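Esterase (Sinorhizobium meliloti 1021, PDB 4TX1) is a carbohydrate acetylesterase of the SGNH-hydrolase family, probably removing acetyl groups from ester substrates and probably with arylesterase activity. Local coordinates at residues A[73-76]-A[80-83]; A[25-30]-A[200-205]. All blocks are in the same frame, centred on the assembly; numbering follows the deposited sequence.

Interaction 1 (A[73-76]-A[80-83]); sequences DCDR and RVLP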
loop_
_atom_site.group_PDB
_atom_site.type_symbol
_atom_site.label_atom_id
_atom_site.label_comp_id
_atom_site.label_asym_id
_atom_site.label_seq_id
_atom_site.Cartn_x
_atom_site.Cartn_y
_atom_site.Cartn_z
ATOM N N ASP A 73 -6.614 14.726 -2.441
ATOM C CA ASP A 73 -6.954 14.061 -1.204
ATOM C C ASP A 73 -7.925 12.923 -1.452
ATOM O O ASP A 73 -8.990 12.894 -0.887
ATOM C CB ASP A 73 -7.564 15.099 -0.245
ATOM C CG ASP A 73 -7.530 14.670 1.240
ATOM O OD1 ASP A 73 -7.071 13.554 1.576
ATOM O OD2 ASP A 73 -8.004 15.488 2.110
ATOM N N CYS A 74 -7.470 11.893 -2.153
ATOM C CA CYS A 74 -8.326 10.802 -2.618
ATOM C C CYS A 74 -7.427 9.844 -3.400
ATOM O O CYS A 74 -6.291 10.228 -3.783
ATOM C CB CYS A 74 -9.428 11.294 -3.527
ATOM S SG CYS A 74 -8.927 12.251 -4.942
ATOM N N ASP A 75 -7.959 8.657 -3.666
ATOM C CA ASP A 75 -7.290 7.669 -4.556
ATOM C C ASP A 75 -7.942 7.823 -5.892
ATOM O O ASP A 75 -9.102 7.440 -6.083
ATOM C CB ASP A 75 -7.383 6.268 -4.018
ATOM C CG ASP A 75 -6.673 5.260 -4.821
ATOM O OD1 ASP A 75 -6.142 5.571 -5.928
ATOM O OD2 ASP A 75 -6.531 4.120 -4.233
ATOM N N ARG A 76 -7.153 8.349 -6.846
ATOM C CA ARG A 76 -7.631 8.623 -8.227
ATOM C C ARG A 76 -7.464 7.406 -9.136
ATOM O O ARG A 76 -7.787 7.468 -10.305
ATOM C CB ARG A 76 -6.876 9.825 -8.768
ATOM C CG ARG A 76 -7.438 11.140 -8.221
ATOM C CD ARG A 76 -6.599 12.305 -8.697
ATOM N NE ARG A 76 -7.325 13.549 -8.501
ATOM C CZ ARG A 76 -6.839 14.751 -8.812
ATOM N NH1 ARG A 76 -5.580 14.913 -9.205
ATOM N NH2 ARG A 76 -7.569 15.848 -8.637
ATOM N N ARG A 80 -8.063 0.578 -8.668
ATOM C CA ARG A 80 -7.858 0.238 -7.249
ATOM C C ARG A 80 -9.107 0.439 -6.413
ATOM O O ARG A 80 -9.396 -0.328 -5.520
ATOM C CB ARG A 80 -6.658 1.012 -6.645
ATOM C CG ARG A 80 -6.404 0.546 -5.185
ATOM C CD ARG A 80 -4.911 0.918 -4.850
ATOM N NE ARG A 80 -4.643 2.322 -5.216
ATOM C CZ ARG A 80 -3.663 2.757 -5.926
ATOM N NH1 ARG A 80 -2.663 1.899 -6.326
ATOM N NH2 ARG A 80 -3.599 4.077 -6.176
ATOM N N VAL A 81 -9.857 1.499 -6.730
ATOM C CA VAL A 81 -11.049 1.901 -6.043
ATOM C C VAL A 81 -12.280 1.079 -6.443
ATOM O O VAL A 81 -13.219 0.881 -5.649
ATOM C CB VAL A 81 -11.249 3.396 -6.085
ATOM C CG1 VAL A 81 -12.628 3.819 -5.513
ATOM C CG2 VAL A 81 -10.082 4.080 -5.361
ATOM N N LEU A 82 -12.309 0.624 -7.663
ATOM C CA LEU A 82 -13.612 0.140 -8.169
ATOM C C LEU A 82 -14.210 -1.041 -7.394
ATOM O O LEU A 82 -15.374 -1.009 -7.084
ATOM C CB LEU A 82 -13.476 -0.248 -9.643
ATOM C CG LEU A 82 -14.721 -0.840 -10.306
ATOM C CD1 LEU A 82 -15.853 0.177 -10.322
ATOM C CD2 LEU A 82 -14.406 -1.319 -11.714
ATOM N N PRO A 83 -13.371 -2.068 -6.975
ATOM C CA PRO A 83 -13.984 -3.147 -6.199
ATOM C C PRO A 83 -14.776 -2.704 -4.986
ATOM O O PRO A 83 -15.854 -3.230 -4.738
ATOM C CB PRO A 83 -12.799 -4.040 -5.839
ATOM C CG PRO A 83 -11.809 -3.817 -6.917
ATOM C CD PRO A 83 -11.934 -2.299 -7.198
#
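Asp75 and Arg80 meet in a side-on salt bridge across the start of helix 78-89, where the loop that follows strand 53-59 turns into the helix. Two nitrogens of the guanidinium each take one carboxylate oxygen. The NE bond is nearly straight: Arg80 NE lies 2.8 Å from Asp75 OD2, with an angle of 175° at the hydrogen, and it uses the syn lone pair of that oxygen. Arg80 NH2 reaches Asp75 OD1 at 3.0 Å on a more bent path of 151°, meeting it on the syn side but 28° out of the carboxylate plane. A bend at chi3 in the otherwise extended arginine chain turns the NE and NH2 edge of the guanidinium toward the carboxylate.

Beneath the ion pair the packing is closer. Val81 sends CG2 against the loop, where it lies 3.6 Å from Asp75 O and equally near Asp75 CG; its side chain also touches Tyr19 and Arg63. The arginine side is looser: Arg80 is exposed, and its guanidinium lies at the protein surface, where its strongest polar partner is Asp68, which pairs with NH2. His70 of a neighbouring subunit packs on Arg80, and Asp75 N hydrogen-bonds to Thr84 OG1 of another neighbouring subunit, which places the contact near subunit interfaces.

Asp75 OD1 also accepts from Asn77 N, tying the carboxylate to the backbone at the head of the helix. With an alanine here, NE and NH2 of Arg80 would probably lose their two oxygens, leaving Asp68 to hold the guanidinium with less control of its rotation, and Asn77 N would lose its side-chain acceptor. With two carboxylates around one guanidinium, Arg80 probably offsets much of the negative charge that the aspartates bring to this surface.

Interaction 2 (A[25-30]-A[200-205]); sequences WGYDAT and GVHLDA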
loop_
_atom_site.group_PDB
_atom_site.type_symbol
_atom_site.label_atom_id
_atom_site.label_comp_id
_atom_site.label_asym_id
_atom_site.label_seq_id
_atom_site.Cartn_x
_atom_site.Cartn_y
_atom_site.Cartn_z
ATOM N N TRP A 25 -18.821 13.888 -11.788
ATOM C CA TRP A 25 -19.020 14.717 -10.589
ATOM C C TRP A 25 -19.870 15.944 -10.962
ATOM O O TRP A 25 -20.755 16.327 -10.227
ATOM C CB TRP A 25 -17.682 15.165 -10.028
ATOM C CG TRP A 25 -17.725 15.916 -8.737
ATOM C CD1 TRP A 25 -17.978 15.382 -7.541
ATOM C CD2 TRP A 25 -17.469 17.293 -8.520
ATOM N NE1 TRP A 25 -17.886 16.321 -6.559
ATOM C CE2 TRP A 25 -17.587 17.523 -7.137
ATOM C CE3 TRP A 25 -17.137 18.361 -9.356
ATOM C CZ2 TRP A 25 -17.386 18.762 -6.559
ATOM C CZ3 TRP A 25 -16.899 19.629 -8.769
ATOM C CH2 TRP A 25 -17.039 19.803 -7.391
ATOM N N GLY A 26 -19.531 16.550 -12.090
ATOM C CA GLY A 26 -20.240 17.776 -12.564
ATOM C C GLY A 26 -19.413 19.047 -12.296
ATOM O O GLY A 26 -19.830 19.964 -11.635
ATOM N N TYR A 27 -18.230 19.115 -12.879
ATOM C CA TYR A 27 -17.349 20.267 -12.731
ATOM C C TYR A 27 -17.722 21.481 -13.582
ATOM O O TYR A 27 -17.756 21.416 -14.763
ATOM C CB TYR A 27 -15.867 19.894 -12.952
ATOM C CG TYR A 27 -14.919 20.941 -12.448
ATOM C CD1 TYR A 27 -14.397 20.867 -11.189
ATOM C CD2 TYR A 27 -14.534 22.006 -13.227
ATOM C CE1 TYR A 27 -13.578 21.846 -10.696
ATOM C CE2 TYR A 27 -13.694 22.978 -12.739
ATOM C CZ TYR A 27 -13.229 22.893 -11.469
ATOM O OH TYR A 27 -12.396 23.817 -10.940
ATOM N N ASP A 28 -17.974 22.588 -12.914
ATOM C CA ASP A 28 -18.377 23.883 -13.587
ATOM C C ASP A 28 -17.108 24.722 -13.655
ATOM O O ASP A 28 -16.624 25.325 -12.661
ATOM C CB ASP A 28 -19.404 24.600 -12.716
ATOM C CG ASP A 28 -19.607 26.051 -13.154
ATOM O OD1 ASP A 28 -19.356 26.343 -14.348
ATOM O OD2 ASP A 28 -19.947 26.855 -12.282
ATOM N N ALA A 29 -16.558 24.787 -14.828
ATOM C CA ALA A 29 -15.352 25.525 -15.140
ATOM C C ALA A 29 -15.515 27.055 -15.008
ATOM O O ALA A 29 -14.516 27.746 -14.831
ATOM C CB ALA A 29 -14.900 25.151 -16.533
ATOM N N THR A 30 -16.725 27.543 -15.122
ATOM C CA THR A 30 -16.954 29.026 -15.084
ATOM C C THR A 30 -16.863 29.506 -13.675
ATOM O O THR A 30 -16.067 30.405 -13.435
ATOM C CB THR A 30 -18.299 29.482 -15.689
ATOM O OG1 THR A 30 -18.332 29.138 -17.096
ATOM C CG2 THR A 30 -18.585 31.069 -15.457
ATOM N N GLY A 200 -10.633 23.283 -21.747
ATOM C CA GLY A 200 -10.336 22.241 -22.710
ATOM C C GLY A 200 -10.857 20.846 -22.391
ATOM O O GLY A 200 -10.846 19.950 -23.262
ATOM N N VAL A 201 -11.285 20.624 -21.146
ATOM C CA VAL A 201 -11.578 19.263 -20.680
ATOM C C VAL A 201 -12.950 19.071 -20.052
ATOM O O VAL A 201 -13.517 18.005 -20.175
ATOM C CB VAL A 201 -10.413 18.813 -19.725
ATOM C CG1 VAL A 201 -10.419 19.590 -18.428
ATOM C CG2 VAL A 201 -10.499 17.276 -19.407
ATOM N N HIS A 202 -13.490 20.098 -19.385
ATOM C CA HIS A 202 -14.751 19.995 -18.713
ATOM C C HIS A 202 -15.960 20.213 -19.627
ATOM O O HIS A 202 -15.796 20.651 -20.778
ATOM C CB HIS A 202 -14.751 20.961 -17.549
ATOM C CG HIS A 202 -13.829 20.492 -16.441
ATOM N ND1 HIS A 202 -12.717 21.200 -16.032
ATOM C CD2 HIS A 202 -13.826 19.321 -15.767
ATOM C CE1 HIS A 202 -12.089 20.481 -15.087
ATOM N NE2 HIS A 202 -12.750 19.342 -14.897
ATOM N N LEU A 203 -17.109 19.902 -19.096
ATOM C CA LEU A 203 -18.427 20.154 -19.781
ATOM C C LEU A 203 -19.190 21.231 -19.034
ATOM O O LEU A 203 -19.385 21.193 -17.804
ATOM C CB LEU A 203 -19.245 18.878 -19.819
ATOM C CG LEU A 203 -18.629 17.613 -20.443
ATOM C CD1 LEU A 203 -19.552 16.409 -20.300
ATOM C CD2 LEU A 203 -18.196 17.845 -21.899
ATOM N N ASP A 204 -19.778 22.192 -19.763
ATOM C CA ASP A 204 -20.677 23.088 -19.100
ATOM C C ASP A 204 -21.978 22.385 -18.786
ATOM O O ASP A 204 -22.110 21.188 -19.033
ATOM C CB ASP A 204 -20.801 24.386 -19.972
ATOM C CG ASP A 204 -21.543 24.170 -21.261
ATOM O OD1 ASP A 204 -22.256 23.169 -21.440
ATOM O OD2 ASP A 204 -21.479 25.142 -22.043
ATOM N N ALA A 205 -22.957 23.101 -18.183
ATOM C CA ALA A 205 -24.181 22.456 -17.664
ATOM C C ALA A 205 -25.008 21.819 -18.741
ATOM O O ALA A 205 -25.528 20.689 -18.627
ATOM C CB ALA A 205 -25.033 23.385 -16.770
HETATM O O HOH W 1 -17.388 19.081 -16.293
#
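Tyr27 lies against one face of the His202 imidazole in an offset stack, with ring centroids 4.2 Å apart and planes inclined by 26°. Its CB begins the contact, 3.5 Å from His202 CD2. CG comes next, 3.6 Å from His202 NE2. CD2 then sits over the centre of the imidazole, 3.4 Å from His202 CE1 and as near to ND1. CE2 is 3.8 Å from His202 CE1, and there the ring's contact with the histidine ends, short of CZ and OH. A first torsion of -164°, with CG anti to the backbone N, carries the phenol ring over the histidine. Val201 CG1 touches the opposite face near the rim, so the imidazole is held between an aromatic ring and a methyl group.

The polar partners of His202 fit the Ser-His-Asp triad of SGNH hydrolases: His202 ND1 bonds to Asp199, and NE2 makes a weak bond to Ser22, consistent with a charge relay. Tyr27, two residues past helix 22-25, also touches Ser22, so it lies against two members of the probable triad.

Beside the rings the backbones are joined through a water, which donates to Tyr27 O and accepts from Leu203 N at 2.9 Å. Just past the strand, Ala29 CB approaches His202 CB, while Asp28 OD1 takes the backbone N of Thr30 in an Asx turn.

Overall arrangement
Interaction 2 is partly buried and joins parts of the chain 170 residues apart, bringing the loop before helix 205-223 against the short strand 27-28 beside the probable active site. Interaction 1 is a local surface contact, spanning only the turn into helix 78-89. Their chemistry follows their places: opposite charges and a single valine methyl hold the surface one, whereas ring stacking and a bridging water serve the partly buried one. No secondary-structure element is common to both, and their centres lie 21 Å apart, with nearest atoms about 9 Å apart. Both nevertheless touch the same neighbouring subunit of the six-chain assembly.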